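Local coordinates for mandelate racemase/muconate lactonizing protein (Thermobispora bispora, PDB 3VC5) that probably catalyses the dehydration of D-glucarate to 5-dehydro-4-deoxy-D-glucarate with the help of magnesium, as a member of the enolase superfamily, at residues V28-V33 with A75-V80; A85-L90 with Y99-D104; T54-V59 with A132-A137. All blocks are in the same frame, centred on the assembly; numbering follows the deposited sequence.

Contact 1 (V28-V33 with A75-V80); sequences VRVTPV and AHLEQV
Val30 and Leu77 meet because each sends a carbon out opposite its own backbone N: CG1 of Val30 (chi1 177°) and CG of Leu77 (chi1 171°). The second torsion of Leu77 then turns its two methyls toward the strand. CD2 meets the proline, Pro32, while CD1 meets the valine and also lies near Pro32 CB. Val30 CG1 lies 4.0 Å from Leu77 CD1. The two side chains run past each other in opposite directions. The same Val30 methyl, CG1, also lies 4.0 Å from Val80 CG1, about one helical turn further on, and so touches both helix residues.

Pro32 is the second strand residue in the contact. Its CB is 3.8 Å from Leu77 CD2, and its CG lies a little further from the same methyl at 4.1 Å. The CB and CG of the proline thus rest on the Leu77 methyl CD2. Val30 and Pro32 are two apart on the strand, and both direct their CB toward the helix. Leu77 and Val80 are three apart on the helix and direct theirs toward the strand. Strand and helix run nearly antiparallel, with their segment axes 168° apart in direction and 9.7 Å apart at closest approach.

This is helix-on-sheet packing in the N-terminal capping domain of the enolase superfamily. Tyr413 of helix 403-415 touches both Pro32 and Leu77 and brings in a helix from the C-terminal part of the chain. Arg81 and Ala84 continue the cover over Val30. No hydrogen bond or charge pair links the two segments. Only methyl and ring carbons meet, so the contact rests on van der Waals fit and on the burial of apolar surface.

Contact 2 (A85-L90 with Y99-D104); sequences ARLPGL and YRRVAD
Arg101 reaches from the helix to the loop and gives its NH1 to the backbone O of Arg86. The bond is 2.7 Å long with an N-H...O angle of 143°, so it is short but bent. The oxygen lies close to the guanidinium plane, at its edge. NH1 approaches nearly straight off the end of the carbonyl, with a C=O...N angle of 170°. A water accepts from the same NH1 at 3.2 Å and donates to Pro88 O at 2.9 Å. It joins Arg101 to a second carbonyl of the loop.

Apolar groups pack on the Arg101 chain beside this bond. Leu90 CD1 sits over one face of the Arg101 guanidinium, toward its rim. Leu90 CD2 is 3.8 Å from Arg101 NH2. Leu87 CD2 packs against Arg101 CG at 4.0 Å. The Arg101 chain leaves opposite its backbone N and bends at chi2 and chi3, which brings NH1 to the Arg86 carbonyl. The Arg86 side chain crosses that of Arg101 at about a right angle. Its CB is 4.1 Å from Arg101 CD. Arg86 NH2 comes near Asp104 CB, but the charged groups do not touch.

The loop is shaped by a type II turn from Leu87 to Leu90, closed by Leu90 N to Leu87 O at 3.0 Å. Gly89 takes a positive phi in this turn, a backbone setting that suits a residue without a side chain. Gly89 and Leu90 also form backbone hydrogen bonds with Ile25 of the first strand. The segment lies in the loop between helix 74-85 and helix 95-106 in the N-terminal domain. Leu87 packs on Phe134 of helix 123-146, while Val102 rests on Val127 and Val130 of the same helix.

Contact 3 (T54-V59 with A132-A137); sequences TIVEVV and AAFEVA
Strand 54-59 and helix 132-137 cross at -46°, with their segment axes 8.2 Å apart at closest approach. Val56 and Val58 point toward the helix, and Ala133 and Ala137, one turn apart, point back. Val58 CG2 meets the Ala137 methyl, CB, at 3.6 Å. Val56 divides its two methyls between two residues. CG2 of Val56 touches Ala133 CB at 3.8 Å, while CG1 of Val56 reaches the Phe134 ring 3.8 Å from CD1. CE1 of that ring lies almost as near. The phenylalanine and valine side chains cross at about a right angle. With chi1 -55°, Phe134 CG stands opposite its carbonyl carbon, and the ring swings beside the helix to reach the valine. The two small alanines let the helix come close to the sheet. All the touching residues are buried, and only carbon atoms meet.

This strand is the middle one of the three-stranded antiparallel sheet in the N-terminal domain of the mandelate racemase / muconate lactonizing enzyme family. Strands 25-36 and 65-71 flank it. Phe134 also packs on Val80 and Ala83 of helix 74-85. On another side of helix 123-146, Glu135 accepts hydrogen bonds from the backbone N of Leu318 and Val319.

In the fold
From the N terminus, strand 25-36 comes first and strand 50-60 pairs with it. Contact 1 closes when helix 74-85 returns to the first strand. Contact 2 follows in series as a short closure between the next loop and helix 95-106. Contact 3 closes last, when helix 123-146 reaches strand 50-60. It crosses contact 1 along the chain, and contact 2 falls within its span. The backbones of Thr31 and Ile55 are probably hydrogen-bonded, and Arg29 forms a salt bridge with Glu57. These join contacts 1 and 3 through the sheet. Leu87 joins contact 2 to both others. Together the three contacts tie sheet and helices into one N-terminal domain.

Contact 1 (V28-V33 with A75-V80)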
loop_
_atom_site.group_PDB
_atom_site.type_symbol
_atom_site.label_atom_id
_atom_site.label_comp_id
_atom_site.label_asym_id
_atom_site.label_seq_id
_atom_site.Cartn_x
_atom_site.Cartn_y
_atom_site.Cartn_z
ATOM N N VAL A 28 20.501 17.604 8.642
ATOM C CA VAL A 28 19.954 16.420 9.298
ATOM C C VAL A 28 20.908 16.101 10.439
ATOM O O VAL A 28 22.101 15.845 10.214
ATOM C CB VAL A 28 19.826 15.219 8.336
ATOM C CG1 VAL A 28 19.198 14.025 9.082
ATOM C CG2 VAL A 28 18.958 15.602 7.125
ATOM N N ARG A 29 20.402 16.206 11.666
ATOM C CA ARG A 29 21.218 15.996 12.849
ATOM C C ARG A 29 21.045 14.563 13.292
ATOM O O ARG A 29 19.917 14.080 13.392
ATOM C CB ARG A 29 20.732 16.935 13.952
ATOM C CG ARG A 29 20.767 18.394 13.514
ATOM C CD ARG A 29 19.945 19.289 14.488
ATOM N NE ARG A 29 20.004 20.690 14.059
ATOM C CZ ARG A 29 19.160 21.641 14.454
ATOM N NH1 ARG A 29 18.135 21.349 15.257
ATOM N NH2 ARG A 29 19.323 22.890 14.012
ATOM N N VAL A 30 22.156 13.883 13.535
ATOM C CA VAL A 30 22.123 12.481 13.913
ATOM C C VAL A 30 22.814 12.318 15.253
ATOM O O VAL A 30 23.979 12.673 15.389
ATOM C CB VAL A 30 22.830 11.594 12.845
ATOM C CG1 VAL A 30 22.829 10.124 13.326
ATOM C CG2 VAL A 30 22.149 11.737 11.479
ATOM N N THR A 31 22.078 11.798 16.245
ATOM C CA THR A 31 22.563 11.704 17.622
ATOM C C THR A 31 22.386 10.319 18.231
ATOM O O THR A 31 21.253 9.910 18.520
ATOM C CB THR A 31 21.827 12.729 18.517
ATOM O OG1 THR A 31 21.888 14.018 17.885
ATOM C CG2 THR A 31 22.481 12.814 19.923
ATOM N N PRO A 32 23.500 9.591 18.441
ATOM C CA PRO A 32 23.332 8.296 19.106
ATOM C C PRO A 32 23.075 8.525 20.590
ATOM O O PRO A 32 23.638 9.458 21.190
ATOM C CB PRO A 32 24.674 7.597 18.856
ATOM C CG PRO A 32 25.695 8.770 18.757
ATOM C CD PRO A 32 24.915 9.907 18.130
ATOM N N VAL A 33 22.248 7.667 21.189
ATOM C CA VAL A 33 21.875 7.798 22.613
ATOM C C VAL A 33 21.924 6.421 23.249
ATOM O O VAL A 33 21.831 5.378 22.544
ATOM C CB VAL A 33 20.444 8.387 22.793
ATOM C CG1 VAL A 33 20.382 9.837 22.298
ATOM C CG2 VAL A 33 19.376 7.508 22.109
ATOM N N ALA A 75 27.296 -0.194 13.156
ATOM C CA ALA A 75 27.269 -0.283 11.704
ATOM C C ALA A 75 26.057 0.445 11.124
ATOM O O ALA A 75 26.138 1.111 10.064
ATOM C CB ALA A 75 27.308 -1.738 11.258
ATOM N N HIS A 76 24.930 0.337 11.812
ATOM C CA HIS A 76 23.733 1.050 11.400
ATOM C C HIS A 76 23.901 2.556 11.567
ATOM O O HIS A 76 23.560 3.321 10.653
ATOM C CB HIS A 76 22.520 0.572 12.209
ATOM C CG HIS A 76 21.222 1.187 11.772
ATOM N ND1 HIS A 76 20.661 0.945 10.535
ATOM C CD2 HIS A 76 20.365 2.026 12.416
ATOM C CE1 HIS A 76 19.513 1.587 10.438
ATOM N NE2 HIS A 76 19.325 2.278 11.559
ATOM N N LEU A 77 24.353 2.979 12.752
ATOM C CA LEU A 77 24.627 4.383 13.007
ATOM C C LEU A 77 25.497 4.988 11.888
ATOM O O LEU A 77 25.247 6.115 11.415
ATOM C CB LEU A 77 25.331 4.528 14.365
ATOM C CG LEU A 77 25.889 5.901 14.737
ATOM C CD1 LEU A 77 24.781 6.968 14.792
ATOM C CD2 LEU A 77 26.616 5.777 16.108
ATOM N N GLU A 78 26.528 4.257 11.465
ATOM C CA GLU A 78 27.419 4.757 10.400
ATOM C C GLU A 78 26.681 4.991 9.078
ATOM O O GLU A 78 26.923 5.988 8.373
ATOM C CB GLU A 78 28.614 3.814 10.182
ATOM C CG GLU A 78 29.584 3.811 11.352
ATOM C CD GLU A 78 30.643 2.721 11.227
ATOM O OE1 GLU A 78 30.504 1.837 10.333
ATOM O OE2 GLU A 78 31.606 2.750 12.034
ATOM N N GLN A 79 25.771 4.086 8.746
ATOM C CA GLN A 79 24.961 4.235 7.537
ATOM C C GLN A 79 23.983 5.388 7.653
ATOM O O GLN A 79 23.783 6.130 6.674
ATOM C CB GLN A 79 24.214 2.938 7.186
ATOM C CG GLN A 79 25.131 1.784 6.787
ATOM C CD GLN A 79 26.125 2.097 5.658
ATOM O OE1 GLN A 79 27.322 1.744 5.751
ATOM N NE2 GLN A 79 25.649 2.738 4.582
ATOM N N VAL A 80 23.399 5.582 8.840
ATOM C CA VAL A 80 22.451 6.665 9.032
ATOM C C VAL A 80 23.202 8.000 8.898
ATOM O O VAL A 80 22.694 8.933 8.260
ATOM C CB VAL A 80 21.731 6.536 10.385
ATOM C CG1 VAL A 80 20.865 7.771 10.693
ATOM C CG2 VAL A 80 20.848 5.270 10.419
#

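Contact 2 (A85-L90 with Y99-D104)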
loop_
_atom_site.group_PDB
_atom_site.type_symbol
_atom_site.label_atom_id
_atom_site.label_comp_id
_atom_site.label_asym_id
_atom_site.label_seq_id
_atom_site.Cartn_x
_atom_site.Cartn_y
_atom_site.Cartn_z
ATOM N N ALA A 85 24.049 12.867 5.600
ATOM C CA ALA A 85 24.925 13.872 4.996
ATOM C C ALA A 85 24.580 14.146 3.529
ATOM O O ALA A 85 24.973 15.196 2.980
ATOM C CB ALA A 85 26.396 13.447 5.134
ATOM N N ARG A 86 23.840 13.221 2.905
ATOM C CA ARG A 86 23.504 13.317 1.495
ATOM C C ARG A 86 22.034 13.722 1.252
ATOM O O ARG A 86 21.576 13.712 0.108
ATOM C CB ARG A 86 23.874 12.022 0.743
ATOM C CG ARG A 86 25.356 11.655 0.845
ATOM C CD ARG A 86 26.083 11.850 -0.458
ATOM N NE ARG A 86 25.513 11.035 -1.536
ATOM C CZ ARG A 86 25.928 9.810 -1.866
ATOM N NH1 ARG A 86 26.928 9.232 -1.206
ATOM N NH2 ARG A 86 25.344 9.158 -2.866
ATOM N N LEU A 87 21.293 14.089 2.312
ATOM C CA LEU A 87 19.895 14.510 2.145
ATOM C C LEU A 87 19.639 16.017 1.949
ATOM O O LEU A 87 18.610 16.396 1.370
ATOM C CB LEU A 87 19.018 14.002 3.291
ATOM C CG LEU A 87 18.930 12.483 3.435
ATOM C CD1 LEU A 87 17.937 12.115 4.525
ATOM C CD2 LEU A 87 18.544 11.790 2.127
ATOM N N PRO A 88 20.556 16.885 2.425
ATOM C CA PRO A 88 20.266 18.295 2.161
ATOM C C PRO A 88 20.006 18.565 0.677
ATOM O O PRO A 88 20.705 18.029 -0.204
ATOM C CB PRO A 88 21.524 19.011 2.689
ATOM C CG PRO A 88 21.936 18.092 3.885
ATOM C CD PRO A 88 21.739 16.714 3.299
ATOM N N GLY A 89 18.984 19.366 0.409
ATOM C CA GLY A 89 18.659 19.770 -0.971
ATOM C C GLY A 89 17.466 18.994 -1.507
ATOM O O GLY A 89 16.847 19.394 -2.499
ATOM N N LEU A 90 17.156 17.864 -0.859
ATOM C CA LEU A 90 15.962 17.095 -1.216
ATOM C C LEU A 90 14.745 17.629 -0.471
ATOM O O LEU A 90 14.840 18.139 0.660
ATOM C CB LEU A 90 16.147 15.588 -0.945
ATOM C CG LEU A 90 17.228 14.841 -1.743
ATOM C CD1 LEU A 90 17.306 13.364 -1.376
ATOM C CD2 LEU A 90 17.037 15.025 -3.258
ATOM N N TYR A 99 14.312 7.796 -0.635
ATOM C CA TYR A 99 14.565 6.341 -0.620
ATOM C C TYR A 99 15.691 5.925 -1.586
ATOM O O TYR A 99 16.594 5.173 -1.205
ATOM C CB TYR A 99 13.286 5.563 -0.941
ATOM C CG TYR A 99 13.407 4.092 -0.656
ATOM C CD1 TYR A 99 13.027 3.577 0.562
ATOM C CD2 TYR A 99 13.866 3.201 -1.639
ATOM C CE1 TYR A 99 13.128 2.236 0.852
ATOM C CE2 TYR A 99 13.964 1.842 -1.369
ATOM C CZ TYR A 99 13.579 1.364 -0.129
ATOM O OH TYR A 99 13.691 0.010 0.121
ATOM N N ARG A 100 15.663 6.435 -2.824
ATOM C CA ARG A 100 16.721 6.104 -3.803
ATOM C C ARG A 100 18.085 6.628 -3.343
ATOM O O ARG A 100 19.091 5.943 -3.511
ATOM C CB ARG A 100 16.379 6.656 -5.192
ATOM C CG ARG A 100 15.222 5.928 -5.874
ATOM C CD ARG A 100 15.166 6.236 -7.381
ATOM N NE ARG A 100 15.236 7.673 -7.628
ATOM C CZ ARG A 100 14.180 8.478 -7.720
ATOM N NH1 ARG A 100 12.946 8.000 -7.595
ATOM N NH2 ARG A 100 14.364 9.775 -7.936
ATOM N N ARG A 101 18.119 7.806 -2.706
ATOM C CA ARG A 101 19.382 8.348 -2.191
ATOM C C ARG A 101 19.939 7.462 -1.065
ATOM O O ARG A 101 21.141 7.162 -1.023
ATOM C CB ARG A 101 19.168 9.796 -1.694
ATOM C CG ARG A 101 20.420 10.541 -1.208
ATOM C CD ARG A 101 21.437 10.883 -2.313
ATOM N NE ARG A 101 20.877 11.613 -3.458
ATOM C CZ ARG A 101 20.712 12.938 -3.550
ATOM N NH1 ARG A 101 21.028 13.752 -2.539
ATOM N NH2 ARG A 101 20.214 13.463 -4.671
ATOM N N VAL A 102 19.063 7.015 -0.170
ATOM C CA VAL A 102 19.492 6.105 0.898
ATOM C C VAL A 102 20.035 4.801 0.275
ATOM O O VAL A 102 21.085 4.277 0.699
ATOM C CB VAL A 102 18.346 5.800 1.862
ATOM C CG1 VAL A 102 18.718 4.646 2.794
ATOM C CG2 VAL A 102 17.968 7.045 2.689
ATOM N N ALA A 103 19.314 4.268 -0.712
ATOM C CA ALA A 103 19.782 3.050 -1.409
ATOM C C ALA A 103 21.154 3.243 -2.045
ATOM O O ALA A 103 22.013 2.363 -1.971
ATOM C CB ALA A 103 18.775 2.589 -2.450
ATOM N N ASP A 104 21.378 4.408 -2.653
ATOM C CA ASP A 104 22.703 4.727 -3.201
ATOM C C ASP A 104 23.788 4.736 -2.117
ATOM O O ASP A 104 24.916 4.265 -2.318
ATOM C CB ASP A 104 22.679 6.093 -3.908
ATOM C CG ASP A 104 21.896 6.089 -5.184
ATOM O OD1 ASP A 104 21.648 5.010 -5.778
ATOM O OD2 ASP A 104 21.571 7.218 -5.639
HETATM O O HOH W 1 20.340 16.876 -2.791
#

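Contact 3 (T54-V59 with A132-A137)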
loop_
_atom_site.group_PDB
_atom_site.type_symbol
_atom_site.label_atom_id
_atom_site.label_comp_id
_atom_site.label_asym_id
_atom_site.label_seq_id
_atom_site.Cartn_x
_atom_site.Cartn_y
_atom_site.Cartn_z
ATOM N N THR A 54 19.388 5.719 17.782
ATOM C CA THR A 54 19.893 6.885 17.073
ATOM C C THR A 54 18.699 7.798 16.863
ATOM O O THR A 54 17.629 7.372 16.366
ATOM C CB THR A 54 20.481 6.507 15.686
ATOM O OG1 THR A 54 21.544 5.582 15.873
ATOM C CG2 THR A 54 21.026 7.756 14.984
ATOM N N ILE A 55 18.848 9.026 17.330
ATOM C CA ILE A 55 17.838 10.041 17.104
ATOM C C ILE A 55 18.193 10.878 15.881
ATOM O O ILE A 55 19.325 11.335 15.726
ATOM C CB ILE A 55 17.705 10.950 18.344
ATOM C CG1 ILE A 55 17.487 10.069 19.580
ATOM C CG2 ILE A 55 16.619 11.999 18.138
ATOM C CD1 ILE A 55 16.305 9.156 19.549
ATOM N N VAL A 56 17.207 11.081 15.018
ATOM C CA VAL A 56 17.414 11.909 13.838
ATOM C C VAL A 56 16.511 13.134 13.867
ATOM O O VAL A 56 15.325 13.031 14.173
ATOM C CB VAL A 56 17.092 11.076 12.544
ATOM C CG1 VAL A 56 17.036 11.966 11.305
ATOM C CG2 VAL A 56 18.112 9.959 12.393
ATOM N N GLU A 57 17.071 14.302 13.537
ATOM C CA GLU A 57 16.257 15.497 13.439
ATOM C C GLU A 57 16.499 16.159 12.099
ATOM O O GLU A 57 17.636 16.569 11.805
ATOM C CB GLU A 57 16.565 16.480 14.593
ATOM C CG GLU A 57 15.630 17.704 14.568
ATOM C CD GLU A 57 15.847 18.666 15.724
ATOM O OE1 GLU A 57 17.010 18.807 16.199
ATOM O OE2 GLU A 57 14.846 19.297 16.150
ATOM N N VAL A 58 15.443 16.247 11.284
ATOM C CA VAL A 58 15.528 16.843 9.960
ATOM C C VAL A 58 15.070 18.277 10.094
ATOM O O VAL A 58 14.051 18.541 10.734
ATOM C CB VAL A 58 14.618 16.069 8.926
ATOM C CG1 VAL A 58 14.565 16.833 7.586
ATOM C CG2 VAL A 58 15.148 14.640 8.722
ATOM N N VAL A 59 15.815 19.204 9.490
ATOM C CA VAL A 59 15.490 20.625 9.560
ATOM C C VAL A 59 15.378 21.170 8.136
ATOM O O VAL A 59 16.303 21.013 7.333
ATOM C CB VAL A 59 16.573 21.432 10.300
ATOM C CG1 VAL A 59 16.080 22.851 10.581
ATOM C CG2 VAL A 59 16.980 20.725 11.623
ATOM N N ALA A 132 13.894 4.458 7.215
ATOM C CA ALA A 132 12.777 4.715 8.077
ATOM C C ALA A 132 13.007 5.880 9.021
ATOM O O ALA A 132 12.051 6.598 9.298
ATOM C CB ALA A 132 12.402 3.467 8.871
ATOM N N ALA A 133 14.217 6.055 9.557
ATOM C CA ALA A 133 14.431 7.208 10.466
ATOM C C ALA A 133 14.125 8.546 9.760
ATOM O O ALA A 133 13.523 9.487 10.339
ATOM C CB ALA A 133 15.870 7.221 10.995
ATOM N N PHE A 134 14.528 8.635 8.503
ATOM C CA PHE A 134 14.289 9.871 7.772
ATOM C C PHE A 134 12.820 10.019 7.359
ATOM O O PHE A 134 12.265 11.127 7.358
ATOM C CB PHE A 134 15.204 9.894 6.564
ATOM C CG PHE A 134 16.662 9.711 6.925
ATOM C CD1 PHE A 134 17.319 10.634 7.750
ATOM C CD2 PHE A 134 17.382 8.627 6.444
ATOM C CE1 PHE A 134 18.665 10.464 8.081
ATOM C CE2 PHE A 134 18.713 8.442 6.777
ATOM C CZ PHE A 134 19.365 9.369 7.584
ATOM N N GLU A 135 12.184 8.912 6.969
ATOM C CA GLU A 135 10.806 8.986 6.487
ATOM C C GLU A 135 9.880 9.493 7.597
ATOM O O GLU A 135 9.015 10.333 7.359
ATOM C CB GLU A 135 10.339 7.642 5.955
ATOM C CG GLU A 135 8.951 7.699 5.304
ATOM C CD GLU A 135 7.868 6.955 6.075
ATOM O OE1 GLU A 135 7.985 6.775 7.309
ATOM O OE2 GLU A 135 6.873 6.527 5.428
ATOM N N VAL A 136 10.024 8.925 8.795
ATOM C CA VAL A 136 9.222 9.371 9.937
ATOM C C VAL A 136 9.420 10.871 10.180
ATOM O O VAL A 136 8.428 11.609 10.405
ATOM C CB VAL A 136 9.537 8.521 11.218
ATOM C CG1 VAL A 136 8.892 9.151 12.472
ATOM C CG2 VAL A 136 9.101 7.112 10.986
ATOM N N ALA A 137 10.665 11.338 10.119
ATOM C CA ALA A 137 10.966 12.789 10.350
ATOM C C ALA A 137 10.333 13.663 9.245
ATOM O O ALA A 137 9.790 14.747 9.513
ATOM C CB ALA A 137 12.466 13.010 10.386
#